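Local coordinates for protein PRO-PRO endopeptidase (Paenibacillus alvei, PDB 6FPC) that cleaves the bond between two prolines in PLP-PVP motifs of a bacterial cell-surface protein, acting as a secreted zinc-dependent endopeptidase, at residues Y63-V68 with T78-P83; R88-R93 with H111-A116; E130-F135 with A151-Y156; S140-G145 with D176-T181; E159-Y164 with E183-L188. All coordinates share one frame; numbering follows the deposited sequence.

From the N terminus, contact 1 comes first, closing the loop between strands 47-51 and 84-86 by pinning residues 63-68 to 78-83. Contact 2 follows in series and seats the metal-binding helix 108-121 on strand 89-93; a probable backbone bond from Arg93 N to Pro83 O joins it to contact 1. The other three tie together the helical C-terminal half. Contact 3 brings helix 129-138 to the start of helix 153-166 and shares the cadmium ion with contact 2. Contact 4 joins helix 140-143 to the break between helices 168-177 and 179-188, and contact 5 packs helix 179-188 on helix 153-166. Contact 4 crosses both 3 and 5 along the chain; none nests.

Contact 1 (Y63-V68 with T78-P83); sequences YLKGVV and TWDDVP
Gly66 and Asp80 meet where a type II beta turn, Leu64 to Val67, packs against the 3-10 turn 79-81 in a surface loop. Gly66 N points at Asp80 OD2 in a nearly straight bond of 2.8 Å (165° at the hydrogen), using the syn lone pair. Thr78 OG1 donates to the same oxygen from the anti side, so two donors grip OD2. Close by, Trp79 N donates to Val67 O at 2.9 Å, almost in line with the carbonyl. Apolar contacts flank these bonds: Leu64 CD2 sits over one face of the indole, 4.1 Å from the centroid of the Trp79 five-membered ring, while Val67 CB lies in plane at the Trp79 ring edge. Further out, Asn57 holds Lys65 NZ, and a water bridges that amine to Asp80 OD1. Gly66, with its positive phi, takes the third position of the turn. The loop lies near the active site, the Trp79 and Glu112 side chains being about 8 Å apart. Within 78-83, Thr78 N reaches Asp81 OD2 at 3.1 Å, from above the carboxylate plane.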
# COMPACT_ATOMS: atom_id res chain seq x y z
N TYR A 63 7.27 -18.69 4.81
CA TYR A 63 7.98 -19.25 3.66
C TYR A 63 8.98 -18.26 3.02
O TYR A 63 9.87 -18.70 2.29
CB TYR A 63 6.97 -19.83 2.62
CG TYR A 63 6.29 -18.80 1.75
CD1 TYR A 63 6.80 -18.46 0.49
CD2 TYR A 63 5.14 -18.14 2.19
CE1 TYR A 63 6.18 -17.51 -0.31
CE2 TYR A 63 4.50 -17.18 1.38
CZ TYR A 63 5.02 -16.89 0.13
OH TYR A 63 4.40 -15.93 -0.65
N LEU A 64 8.83 -16.93 3.27
CA LEU A 64 9.71 -15.88 2.73
C LEU A 64 10.98 -15.65 3.59
O LEU A 64 11.87 -14.90 3.18
CB LEU A 64 8.94 -14.56 2.59
CG LEU A 64 7.78 -14.58 1.61
CD1 LEU A 64 6.92 -13.34 1.79
CD2 LEU A 64 8.28 -14.75 0.19
N LYS A 65 11.04 -16.27 4.77
CA LYS A 65 12.19 -16.13 5.67
C LYS A 65 13.49 -16.47 4.96
O LYS A 65 13.56 -17.49 4.28
CB LYS A 65 12.04 -16.96 6.94
CG LYS A 65 11.10 -16.29 7.94
CD LYS A 65 10.99 -17.08 9.25
CE LYS A 65 9.82 -16.61 10.08
NZ LYS A 65 10.08 -15.32 10.77
N GLY A 66 14.43 -15.53 5.01
CA GLY A 66 15.76 -15.70 4.42
C GLY A 66 15.81 -15.67 2.91
O GLY A 66 16.82 -16.07 2.34
N VAL A 67 14.74 -15.21 2.24
CA VAL A 67 14.68 -15.13 0.79
C VAL A 67 14.92 -13.67 0.38
O VAL A 67 14.36 -12.76 1.00
CB VAL A 67 13.33 -15.69 0.27
CG1 VAL A 67 13.19 -15.48 -1.25
CG2 VAL A 67 13.20 -17.17 0.63
N VAL A 68 15.73 -13.47 -0.67
CA VAL A 68 16.06 -12.14 -1.18
C VAL A 68 14.94 -11.57 -2.07
O VAL A 68 14.65 -12.14 -3.12
CB VAL A 68 17.44 -12.10 -1.89
CG1 VAL A 68 17.76 -10.70 -2.40
CG2 VAL A 68 18.54 -12.61 -0.96
N THR A 78 16.69 -9.41 3.08
CA THR A 78 15.78 -10.56 2.90
C THR A 78 14.38 -10.03 3.17
O THR A 78 14.25 -8.94 3.73
CB THR A 78 16.14 -11.77 3.79
OG1 THR A 78 16.08 -11.37 5.15
CG2 THR A 78 17.51 -12.39 3.45
N TRP A 79 13.33 -10.82 2.87
CA TRP A 79 11.93 -10.46 3.14
C TRP A 79 11.67 -10.16 4.64
O TRP A 79 10.75 -9.41 4.99
CB TRP A 79 11.00 -11.55 2.62
CG TRP A 79 10.75 -11.48 1.14
CD1 TRP A 79 11.33 -12.25 0.18
CD2 TRP A 79 9.91 -10.54 0.45
NE1 TRP A 79 10.88 -11.87 -1.06
CE2 TRP A 79 10.03 -10.80 -0.93
CE3 TRP A 79 9.13 -9.44 0.87
CZ2 TRP A 79 9.34 -10.06 -1.90
CZ3 TRP A 79 8.41 -8.73 -0.09
CH2 TRP A 79 8.59 -8.99 -1.47
N ASP A 80 12.49 -10.72 5.51
CA ASP A 80 12.43 -10.49 6.97
C ASP A 80 12.55 -9.00 7.29
O ASP A 80 12.00 -8.55 8.28
CB ASP A 80 13.59 -11.23 7.65
CG ASP A 80 13.66 -12.69 7.26
OD1 ASP A 80 13.11 -13.52 7.99
OD2 ASP A 80 14.26 -12.99 6.20
N ASP A 81 13.26 -8.24 6.45
CA ASP A 81 13.51 -6.78 6.63
C ASP A 81 12.42 -5.90 6.04
O ASP A 81 12.47 -4.69 6.23
CB ASP A 81 14.79 -6.40 5.89
CG ASP A 81 16.03 -7.14 6.36
OD1 ASP A 81 16.16 -7.34 7.59
OD2 ASP A 81 16.84 -7.53 5.50
N VAL A 82 11.53 -6.49 5.24
CA VAL A 82 10.51 -5.74 4.50
C VAL A 82 9.29 -5.45 5.43
O VAL A 82 8.70 -6.39 5.95
CB VAL A 82 10.12 -6.45 3.17
CG1 VAL A 82 9.01 -5.68 2.45
CG2 VAL A 82 11.33 -6.62 2.25
N PRO A 83 8.92 -4.17 5.63
CA PRO A 83 7.87 -3.85 6.62
C PRO A 83 6.42 -4.08 6.16
O PRO A 83 5.51 -4.04 6.99
CB PRO A 83 8.13 -2.38 6.96
CG PRO A 83 8.71 -1.80 5.66
CD PRO A 83 9.56 -2.94 5.11
O HOH W 1 11.85 -13.23 10.38

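Contact 2 (R88-R93 with H111-A116); sequences RVVAVR and HETLHA. With CD (cadmium ion), chain F.
Val90 carries the apolar part of this buried strand-on-helix contact, in which the helix runs almost antiparallel to strand 89-93 at an axis distance of 8.3 Å. Its two methyls divide the work: CG2 lies 3.8 Å from Ala116 CB, whereas CG1, anti to the backbone N, rests 3.8 Å from Glu112 CB and also meets Thr113 OG1. Val92 CG2 adds a looser touch on Glu112 CB. As to polar bonds, Thr113 OG1 is held by Glu109 O within its own helix. Metal bonds occupy another side of the helix, which bears the HExxH motif. His111 NE2 and His115 NE2 each bind the cadmium ion at 2.2 Å, with Tyr148 and Glu155 completing the protein ligands; zinc is bound by the same four residues. Glu112, the predicted proton acceptor, bends at chi2 and takes through OE1 a 3.0 Å bond from the water ligated to cadmium. Strand 89-93 pairs with strands 47-51 and 84-86, while Leu114, His111 and His115 lean on helix 153-166, placing the metal helix between sheet and helical half.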
# COMPACT_ATOMS: atom_id res chain seq x y z
N ARG A 88 -2.56 -11.86 -1.18
CA ARG A 88 -3.98 -12.05 -0.92
C ARG A 88 -4.28 -11.62 0.50
O ARG A 88 -5.42 -11.47 0.91
CB ARG A 88 -4.40 -13.47 -1.24
CG ARG A 88 -4.48 -13.63 -2.74
CD ARG A 88 -5.43 -14.71 -3.10
NE ARG A 88 -6.83 -14.33 -2.92
CZ ARG A 88 -7.67 -14.09 -3.92
NH1 ARG A 88 -7.25 -14.14 -5.18
NH2 ARG A 88 -8.94 -13.81 -3.68
N VAL A 89 -3.21 -11.44 1.24
CA VAL A 89 -3.19 -10.88 2.58
C VAL A 89 -2.39 -9.58 2.43
O VAL A 89 -1.49 -9.49 1.57
CB VAL A 89 -2.54 -11.87 3.59
CG1 VAL A 89 -1.05 -12.10 3.31
CG2 VAL A 89 -2.76 -11.42 5.02
N VAL A 90 -2.75 -8.56 3.23
CA VAL A 90 -1.99 -7.31 3.26
C VAL A 90 -1.35 -7.35 4.64
O VAL A 90 -2.06 -7.43 5.62
CB VAL A 90 -2.89 -6.06 3.03
CG1 VAL A 90 -2.07 -4.77 3.17
CG2 VAL A 90 -3.57 -6.13 1.67
N ALA A 91 -0.03 -7.44 4.72
CA ALA A 91 0.62 -7.54 6.03
C ALA A 91 1.46 -6.30 6.21
O ALA A 91 2.22 -5.96 5.30
CB ALA A 91 1.47 -8.79 6.10
N VAL A 92 1.26 -5.58 7.33
CA VAL A 92 1.97 -4.31 7.61
C VAL A 92 2.46 -4.31 9.07
O VAL A 92 1.67 -4.53 9.98
CB VAL A 92 1.06 -3.07 7.30
CG1 VAL A 92 1.78 -1.75 7.62
CG2 VAL A 92 0.59 -3.07 5.85
N ARG A 93 3.73 -4.03 9.28
CA ARG A 93 4.30 -4.03 10.62
C ARG A 93 3.88 -2.76 11.40
O ARG A 93 4.04 -1.64 10.90
CB ARG A 93 5.83 -4.16 10.54
CG ARG A 93 6.41 -4.54 11.87
CD ARG A 93 7.89 -4.79 11.84
NE ARG A 93 8.32 -5.13 13.20
CZ ARG A 93 9.48 -5.71 13.50
NH1 ARG A 93 10.35 -6.02 12.55
NH2 ARG A 93 9.77 -5.98 14.76
N HIS A 111 -0.69 2.31 1.14
CA HIS A 111 0.06 1.90 -0.05
C HIS A 111 -0.14 0.39 -0.35
O HIS A 111 -0.55 0.02 -1.45
CB HIS A 111 1.56 2.22 0.11
CG HIS A 111 2.39 1.79 -1.06
ND1 HIS A 111 2.72 2.66 -2.07
CD2 HIS A 111 2.92 0.58 -1.34
CE1 HIS A 111 3.47 1.97 -2.92
NE2 HIS A 111 3.62 0.71 -2.53
N GLU A 112 0.13 -0.46 0.65
CA GLU A 112 0.01 -1.91 0.48
C GLU A 112 -1.44 -2.36 0.27
O GLU A 112 -1.67 -3.23 -0.56
CB GLU A 112 0.71 -2.68 1.62
CG GLU A 112 2.24 -2.48 1.61
CD GLU A 112 2.97 -3.01 0.38
OE1 GLU A 112 4.08 -2.50 0.10
OE2 GLU A 112 2.44 -3.91 -0.30
N THR A 113 -2.40 -1.72 0.94
CA THR A 113 -3.81 -2.07 0.73
C THR A 113 -4.23 -1.74 -0.70
O THR A 113 -4.95 -2.52 -1.31
CB THR A 113 -4.72 -1.43 1.80
OG1 THR A 113 -4.27 -1.83 3.09
CG2 THR A 113 -6.20 -1.85 1.65
N LEU A 114 -3.76 -0.62 -1.25
CA LEU A 114 -4.14 -0.17 -2.59
C LEU A 114 -3.64 -1.12 -3.68
O LEU A 114 -4.29 -1.23 -4.72
CB LEU A 114 -3.75 1.31 -2.83
CG LEU A 114 -4.87 2.36 -2.59
CD1 LEU A 114 -5.94 2.29 -3.66
CD2 LEU A 114 -5.54 2.22 -1.24
N HIS A 115 -2.54 -1.89 -3.42
CA HIS A 115 -2.11 -2.92 -4.35
C HIS A 115 -3.20 -4.01 -4.44
O HIS A 115 -3.56 -4.42 -5.54
CB HIS A 115 -0.76 -3.56 -3.95
CG HIS A 115 0.46 -2.75 -4.33
ND1 HIS A 115 0.69 -2.36 -5.64
CD2 HIS A 115 1.50 -2.37 -3.56
CE1 HIS A 115 1.85 -1.73 -5.62
NE2 HIS A 115 2.38 -1.71 -4.40
N ALA A 116 -3.73 -4.46 -3.27
CA ALA A 116 -4.80 -5.49 -3.25
C ALA A 116 -6.07 -4.97 -3.93
O ALA A 116 -6.70 -5.72 -4.66
CB ALA A 116 -5.09 -5.91 -1.81
CD CD F . 4.36 -1.00 -3.70
O HOH W 2 5.17 -2.57 -2.66

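Contact 3 (E130-F135 with A151-Y156); sequences EFINIF and AYPTEY. With CD (cadmium ion), chain F.
Tyr152 O is gripped by two amides, Tyr156 N at 3.1 Å and, weakly, Glu155 N, while the carbonyl carbon of Tyr152 touches Phe135 CE1. Tyr152 is the N-cap residue of helix 153-166, and this contact packs helix 129-138 against that helix start. Phe135 does most of the packing. Its CG is anti to the backbone N (chi1 161°), directed to the helix start; one face of the ring meets Pro153, whose CG stands 4.2 Å from the centroid, only 9° off the ring normal. The same ring meets Tyr156 CB at its edge, CD1 being 3.5 Å away, and Ala151 C lies near the ring plane beside CZ. One turn earlier in the helix, Ile132 presses CD1 onto Pro153 CG at 3.4 Å, a tight contact for two carbons. Phe131 lies deeper: Pro153 O is at its ring edge, and its ring lies beside that of Tyr156, with planes at 30° but slid so far apart that they barely overlap. Tyr156 OH is anchored beyond the contact by Thr181 OG1, and Phe131 meets the ring of Phe184, so helix 179-188 covers this deeper side. The Glu155 chain, bent at chi2, leads away from helix 129-138 to the metal site, where OE2 binds the cadmium ion at 2.0 Å and OE1 at a longer 2.7 Å.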
# COMPACT_ATOMS: atom_id res chain seq x y z
N GLU A 130 -5.50 3.77 -20.34
CA GLU A 130 -5.79 5.08 -19.78
C GLU A 130 -4.80 5.40 -18.66
O GLU A 130 -4.24 6.50 -18.64
CB GLU A 130 -7.23 5.15 -19.25
CG GLU A 130 -7.63 6.55 -18.77
CD GLU A 130 -8.90 6.70 -17.95
OE1 GLU A 130 -9.43 5.68 -17.45
OE2 GLU A 130 -9.35 7.86 -17.79
N PHE A 131 -4.62 4.46 -17.71
CA PHE A 131 -3.70 4.70 -16.59
C PHE A 131 -2.25 4.71 -17.07
O PHE A 131 -1.49 5.55 -16.60
CB PHE A 131 -3.93 3.77 -15.39
CG PHE A 131 -3.22 4.31 -14.15
CD1 PHE A 131 -3.71 5.42 -13.48
CD2 PHE A 131 -2.02 3.75 -13.72
CE1 PHE A 131 -3.04 5.93 -12.35
CE2 PHE A 131 -1.37 4.25 -12.58
CZ PHE A 131 -1.87 5.35 -11.93
N ILE A 132 -1.88 3.80 -17.99
CA ILE A 132 -0.51 3.76 -18.55
C ILE A 132 -0.15 5.13 -19.16
O ILE A 132 0.97 5.61 -18.96
CB ILE A 132 -0.36 2.62 -19.60
CG1 ILE A 132 -0.47 1.18 -18.95
CG2 ILE A 132 0.92 2.76 -20.46
CD1 ILE A 132 0.46 0.81 -17.96
N ASN A 133 -1.08 5.72 -19.93
CA ASN A 133 -0.91 7.02 -20.55
C ASN A 133 -0.63 8.10 -19.45
O ASN A 133 0.30 8.89 -19.60
CB ASN A 133 -2.13 7.40 -21.41
CG ASN A 133 -2.03 8.80 -22.00
OD1 ASN A 133 -1.22 9.07 -22.90
ND2 ASN A 133 -2.82 9.72 -21.47
N ILE A 134 -1.41 8.08 -18.35
CA ILE A 134 -1.25 9.00 -17.23
C ILE A 134 0.14 8.81 -16.56
O ILE A 134 0.87 9.78 -16.32
CB ILE A 134 -2.42 8.86 -16.24
CG1 ILE A 134 -3.73 9.41 -16.84
CG2 ILE A 134 -2.11 9.58 -14.92
CD1 ILE A 134 -4.98 8.85 -16.16
N PHE A 135 0.49 7.54 -16.29
CA PHE A 135 1.76 7.15 -15.69
C PHE A 135 2.92 7.65 -16.55
O PHE A 135 3.84 8.24 -16.01
CB PHE A 135 1.79 5.62 -15.53
CG PHE A 135 3.17 5.01 -15.36
CD1 PHE A 135 3.75 4.91 -14.10
CD2 PHE A 135 3.86 4.50 -16.46
CE1 PHE A 135 5.00 4.30 -13.93
CE2 PHE A 135 5.11 3.89 -16.29
CZ PHE A 135 5.69 3.82 -15.03
N ALA A 151 8.96 3.49 -12.45
CA ALA A 151 9.23 2.34 -13.31
C ALA A 151 8.02 1.41 -13.48
O ALA A 151 7.91 0.77 -14.52
CB ALA A 151 10.40 1.55 -12.73
N TYR A 152 7.12 1.33 -12.48
CA TYR A 152 5.98 0.40 -12.50
C TYR A 152 4.65 1.12 -12.34
O TYR A 152 4.43 1.74 -11.30
CB TYR A 152 6.16 -0.66 -11.37
CG TYR A 152 7.40 -1.51 -11.59
CD1 TYR A 152 7.39 -2.56 -12.52
CD2 TYR A 152 8.60 -1.21 -10.95
CE1 TYR A 152 8.54 -3.31 -12.76
CE2 TYR A 152 9.75 -1.96 -11.18
CZ TYR A 152 9.72 -2.99 -12.11
OH TYR A 152 10.87 -3.69 -12.37
N PRO A 153 3.70 0.97 -13.30
CA PRO A 153 2.36 1.59 -13.13
C PRO A 153 1.64 1.12 -11.86
O PRO A 153 0.90 1.89 -11.28
CB PRO A 153 1.57 1.14 -14.36
CG PRO A 153 2.58 0.63 -15.32
CD PRO A 153 3.83 0.26 -14.59
N THR A 154 1.84 -0.15 -11.42
CA THR A 154 1.23 -0.64 -10.17
C THR A 154 1.71 0.18 -8.96
O THR A 154 0.93 0.50 -8.07
CB THR A 154 1.56 -2.11 -9.93
OG1 THR A 154 2.97 -2.26 -10.08
CG2 THR A 154 0.83 -3.03 -10.90
N GLU A 155 3.00 0.55 -8.96
CA GLU A 155 3.58 1.33 -7.87
C GLU A 155 3.08 2.78 -7.92
O GLU A 155 2.68 3.35 -6.88
CB GLU A 155 5.12 1.17 -7.89
CG GLU A 155 5.53 -0.30 -7.64
CD GLU A 155 5.18 -0.82 -6.25
OE1 GLU A 155 5.37 -2.03 -6.00
OE2 GLU A 155 4.80 -0.00 -5.38
N TYR A 156 3.01 3.35 -9.13
CA TYR A 156 2.48 4.71 -9.30
C TYR A 156 1.02 4.75 -8.87
O TYR A 156 0.62 5.66 -8.14
CB TYR A 156 2.65 5.19 -10.75
CG TYR A 156 2.27 6.65 -10.91
CD1 TYR A 156 2.87 7.64 -10.13
CD2 TYR A 156 1.26 7.04 -11.79
CE1 TYR A 156 2.49 8.97 -10.23
CE2 TYR A 156 0.87 8.37 -11.90
CZ TYR A 156 1.50 9.34 -11.14
OH TYR A 156 1.16 10.66 -11.26
CD CD F . 4.36 -1.00 -3.70
O HOH W 2 5.17 -2.57 -2.66

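Contact 4 (S140-G145 with D176-T181); sequences SVKYKG and DSMPLT
Lys142 and Met178 form the close-packed part of this contact between the short helix 140-143 and the break between helices 168-177 and 179-188. The aliphatic chain of Lys142, extended as far as CE, runs obliquely across the thioether, and CE approaches Met178 SD to 3.7 Å. Met178 folds back at chi2 (106°) and chi3 (87°), and the latter carries its CE methyl toward Tyr143, meeting the ring edge 4.2 Å from Tyr143 CE2. Met178 is buried, and beyond these partners it also touches Tyr156 and Glu138. Val141 sets both methyls against the end of helix 168-177: CG1 lies 3.7 Å from Ser177 O and CG2 3.8 Å from the same oxygen, both methyls contributing without any polar bond.

The outer side is looser and wetter. Lys142 NZ, turned by the bend at chi4 (-68°), stands 3.5 Å from Ser177 OG, and a water accepts from Lys142 NZ at 2.8 Å and is hydrogen-bonded to Ser177 OG at 3.2 Å. The firmer partners of both groups come from Asp173, whose OD2 makes a salt bridge with Lys142 NZ and whose carbonyl holds Ser177 OG. The contact thus joins helix 140-143 to the corner at Met178, N-cap residue of helix 179-188, with helix 153-166 touching Tyr143 and Met178 from within and helix 129-138 lying against Pro179, Leu180 and Thr181.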
# COMPACT_ATOMS: atom_id res chain seq x y z
N SER A 140 7.04 10.66 -13.49
CA SER A 140 8.36 11.28 -13.41
C SER A 140 8.43 12.55 -12.54
O SER A 140 9.51 12.83 -12.03
CB SER A 140 8.86 11.62 -14.81
OG SER A 140 7.90 12.40 -15.50
N VAL A 141 7.32 13.31 -12.43
CA VAL A 141 7.23 14.59 -11.69
C VAL A 141 7.87 14.51 -10.29
O VAL A 141 8.79 15.27 -10.00
CB VAL A 141 5.77 15.15 -11.64
CG1 VAL A 141 5.69 16.42 -10.79
CG2 VAL A 141 5.22 15.40 -13.05
N LYS A 142 7.41 13.58 -9.44
CA LYS A 142 7.93 13.41 -8.09
C LYS A 142 8.86 12.22 -7.95
O LYS A 142 9.60 12.17 -6.97
CB LYS A 142 6.77 13.20 -7.10
CG LYS A 142 5.80 14.37 -7.00
CD LYS A 142 4.82 14.15 -5.85
CE LYS A 142 3.85 15.29 -5.65
NZ LYS A 142 4.51 16.53 -5.16
N TYR A 143 8.78 11.23 -8.86
CA TYR A 143 9.50 9.99 -8.62
C TYR A 143 10.62 9.63 -9.61
O TYR A 143 11.14 8.51 -9.49
CB TYR A 143 8.49 8.83 -8.52
CG TYR A 143 7.42 9.12 -7.48
CD1 TYR A 143 7.67 8.91 -6.12
CD2 TYR A 143 6.20 9.70 -7.84
CE1 TYR A 143 6.72 9.25 -5.16
CE2 TYR A 143 5.25 10.03 -6.88
CZ TYR A 143 5.50 9.79 -5.55
OH TYR A 143 4.56 10.15 -4.61
N LYS A 144 11.03 10.54 -10.51
CA LYS A 144 12.09 10.21 -11.48
C LYS A 144 13.33 9.63 -10.82
O LYS A 144 13.74 10.10 -9.75
CB LYS A 144 12.46 11.41 -12.38
CG LYS A 144 13.04 12.63 -11.65
CD LYS A 144 13.25 13.83 -12.60
N GLY A 145 13.89 8.60 -11.45
CA GLY A 145 15.11 7.92 -11.01
C GLY A 145 14.98 6.96 -9.85
O GLY A 145 16.00 6.43 -9.40
N ASP A 176 -2.15 19.70 -8.04
CA ASP A 176 -1.27 20.70 -8.62
C ASP A 176 -0.13 20.11 -9.45
O ASP A 176 0.20 20.67 -10.50
CB ASP A 176 -0.69 21.59 -7.50
CG ASP A 176 -0.08 22.87 -8.01
OD1 ASP A 176 1.17 23.00 -7.97
OD2 ASP A 176 -0.85 23.75 -8.48
N SER A 177 0.52 19.03 -8.94
CA SER A 177 1.69 18.38 -9.52
C SER A 177 1.41 17.33 -10.59
O SER A 177 2.19 17.19 -11.51
CB SER A 177 2.52 17.72 -8.42
OG SER A 177 2.88 18.63 -7.40
N MET A 178 0.35 16.53 -10.40
CA MET A 178 -0.04 15.44 -11.29
C MET A 178 -1.56 15.56 -11.56
O MET A 178 -2.33 14.72 -11.06
CB MET A 178 0.35 14.07 -10.69
CG MET A 178 1.86 13.86 -10.53
SD MET A 178 2.36 13.99 -8.81
CE MET A 178 2.12 12.37 -8.33
N PRO A 179 -2.01 16.62 -12.29
CA PRO A 179 -3.46 16.84 -12.50
C PRO A 179 -4.19 15.70 -13.22
O PRO A 179 -5.35 15.43 -12.87
CB PRO A 179 -3.52 18.15 -13.29
CG PRO A 179 -2.18 18.27 -13.93
CD PRO A 179 -1.23 17.71 -12.92
N LEU A 180 -3.54 15.03 -14.20
CA LEU A 180 -4.24 13.93 -14.86
C LEU A 180 -4.45 12.76 -13.88
O LEU A 180 -5.50 12.12 -13.92
CB LEU A 180 -3.56 13.47 -16.16
CG LEU A 180 -3.45 14.51 -17.27
CD1 LEU A 180 -2.36 14.13 -18.24
CD2 LEU A 180 -4.80 14.70 -18.01
N THR A 181 -3.47 12.52 -12.97
CA THR A 181 -3.55 11.45 -11.96
C THR A 181 -4.62 11.81 -10.95
O THR A 181 -5.39 10.94 -10.55
CB THR A 181 -2.19 11.17 -11.29
OG1 THR A 181 -1.20 11.02 -12.29
CG2 THR A 181 -2.20 9.89 -10.44
O HOH W 3 5.99 17.96 -7.05

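Contact 5 (E159-Y164 with E183-L188); sequences EAASLY and EFMAKL
Ala161 and Met185 bring segments 159-164 and 183-188 of helices 153-166 and 179-188 together, the short axes crossing at -70° with a closest approach of 10.0 Å and the two CA atoms 6.4 Å apart. Met185 fills most of the interface. Its CG is anti to the carbonyl carbon, and the chain then bends at chi2, which leaves SD 3.9 Å from Ala161 CB; beyond it, CE reaches over the small residues of the facing helix, 3.6 Å from Ala161 N and 4.0 Å from Ala160 CB. Tyr164 passes Met185 in the opposite sense. Its ring offers one face to Met185 CB, which is 4.0 Å from the centroid and 28° off the normal, a CH-pi contact, and the same face runs on over Ala186 N. At the far end of the ring Tyr164 OH lies 3.4 Å from Ala186 CA. Arg171 also engages the ring, by a cation-pi interaction. The other side of helix 153-166 serves the metal site: Glu159 OE1 accepts from His111 ND1, a second-shell bond that, with the metal at NE2, would hold the imidazole's rotation. This is the helical C-terminal part of a gluzincin-type metalloprotease, where a later helix, here 153-166, supplies the glutamate ligand Glu155.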
# COMPACT_ATOMS: atom_id res chain seq x y z
N GLU A 159 0.97 4.52 -4.90
CA GLU A 159 1.50 5.71 -4.25
C GLU A 159 0.66 6.97 -4.54
O GLU A 159 0.38 7.75 -3.62
CB GLU A 159 2.97 5.90 -4.63
CG GLU A 159 3.74 6.81 -3.66
CD GLU A 159 3.63 6.51 -2.17
OE1 GLU A 159 3.45 5.34 -1.78
OE2 GLU A 159 3.73 7.47 -1.38
N ALA A 160 0.26 7.18 -5.82
CA ALA A 160 -0.59 8.32 -6.21
C ALA A 160 -1.99 8.21 -5.55
O ALA A 160 -2.52 9.25 -5.14
CB ALA A 160 -0.73 8.40 -7.72
N ALA A 161 -2.55 6.97 -5.38
CA ALA A 161 -3.83 6.79 -4.67
C ALA A 161 -3.63 7.13 -3.17
O ALA A 161 -4.52 7.72 -2.54
CB ALA A 161 -4.35 5.37 -4.82
N SER A 162 -2.44 6.80 -2.62
CA SER A 162 -2.08 7.14 -1.23
C SER A 162 -2.08 8.68 -1.08
O SER A 162 -2.72 9.17 -0.15
CB SER A 162 -0.72 6.58 -0.84
OG SER A 162 -0.79 5.16 -0.78
N LEU A 163 -1.42 9.43 -2.02
CA LEU A 163 -1.43 10.91 -1.97
C LEU A 163 -2.88 11.44 -1.97
O LEU A 163 -3.22 12.34 -1.20
CB LEU A 163 -0.65 11.54 -3.13
CG LEU A 163 0.88 11.40 -3.14
CD1 LEU A 163 1.47 11.85 -4.47
CD2 LEU A 163 1.52 12.24 -2.05
N TYR A 164 -3.75 10.84 -2.81
CA TYR A 164 -5.15 11.23 -2.94
C TYR A 164 -5.97 11.01 -1.67
O TYR A 164 -6.80 11.86 -1.33
CB TYR A 164 -5.81 10.50 -4.14
CG TYR A 164 -7.21 11.01 -4.39
CD1 TYR A 164 -8.32 10.40 -3.81
CD2 TYR A 164 -7.42 12.16 -5.14
CE1 TYR A 164 -9.60 10.94 -3.95
CE2 TYR A 164 -8.70 12.71 -5.29
CZ TYR A 164 -9.79 12.08 -4.71
OH TYR A 164 -11.04 12.62 -4.85
N GLU A 183 -7.33 13.70 -11.38
CA GLU A 183 -8.61 13.54 -12.09
C GLU A 183 -9.05 12.06 -12.12
O GLU A 183 -10.19 11.74 -11.77
CB GLU A 183 -8.46 14.09 -13.51
CG GLU A 183 -9.74 14.02 -14.33
CD GLU A 183 -9.63 14.58 -15.74
OE1 GLU A 183 -8.61 14.33 -16.42
OE2 GLU A 183 -10.59 15.28 -16.16
N PHE A 184 -8.11 11.16 -12.47
CA PHE A 184 -8.34 9.72 -12.51
C PHE A 184 -8.73 9.21 -11.11
O PHE A 184 -9.73 8.51 -10.98
CB PHE A 184 -7.10 9.00 -13.05
CG PHE A 184 -7.19 7.49 -13.08
CD1 PHE A 184 -7.64 6.83 -14.21
CD2 PHE A 184 -6.78 6.73 -11.98
CE1 PHE A 184 -7.71 5.43 -14.24
CE2 PHE A 184 -6.84 5.33 -12.02
CZ PHE A 184 -7.30 4.69 -13.15
N MET A 185 -7.95 9.60 -10.06
CA MET A 185 -8.22 9.17 -8.69
C MET A 185 -9.55 9.66 -8.19
O MET A 185 -10.28 8.87 -7.58
CB MET A 185 -7.10 9.55 -7.71
CG MET A 185 -5.77 8.86 -8.00
SD MET A 185 -5.84 7.04 -7.97
CE MET A 185 -4.18 6.64 -8.55
N ALA A 186 -9.91 10.92 -8.49
CA ALA A 186 -11.18 11.53 -8.06
C ALA A 186 -12.36 10.78 -8.67
O ALA A 186 -13.36 10.51 -7.99
CB ALA A 186 -11.22 13.01 -8.43
N LYS A 187 -12.23 10.40 -9.94
CA LYS A 187 -13.27 9.66 -10.65
C LYS A 187 -13.39 8.25 -10.06
O LYS A 187 -14.51 7.76 -9.90
CB LYS A 187 -12.96 9.61 -12.16
CG LYS A 187 -14.13 9.16 -13.02
N LEU A 188 -12.26 7.64 -9.68
CA LEU A 188 -12.22 6.29 -9.12
C LEU A 188 -12.80 6.24 -7.69
O LEU A 188 -13.56 5.34 -7.38
CB LEU A 188 -10.76 5.78 -9.17
CG LEU A 188 -10.47 4.29 -9.15
CD1 LEU A 188 -11.11 3.58 -10.34
CD2 LEU A 188 -8.97 4.06 -9.19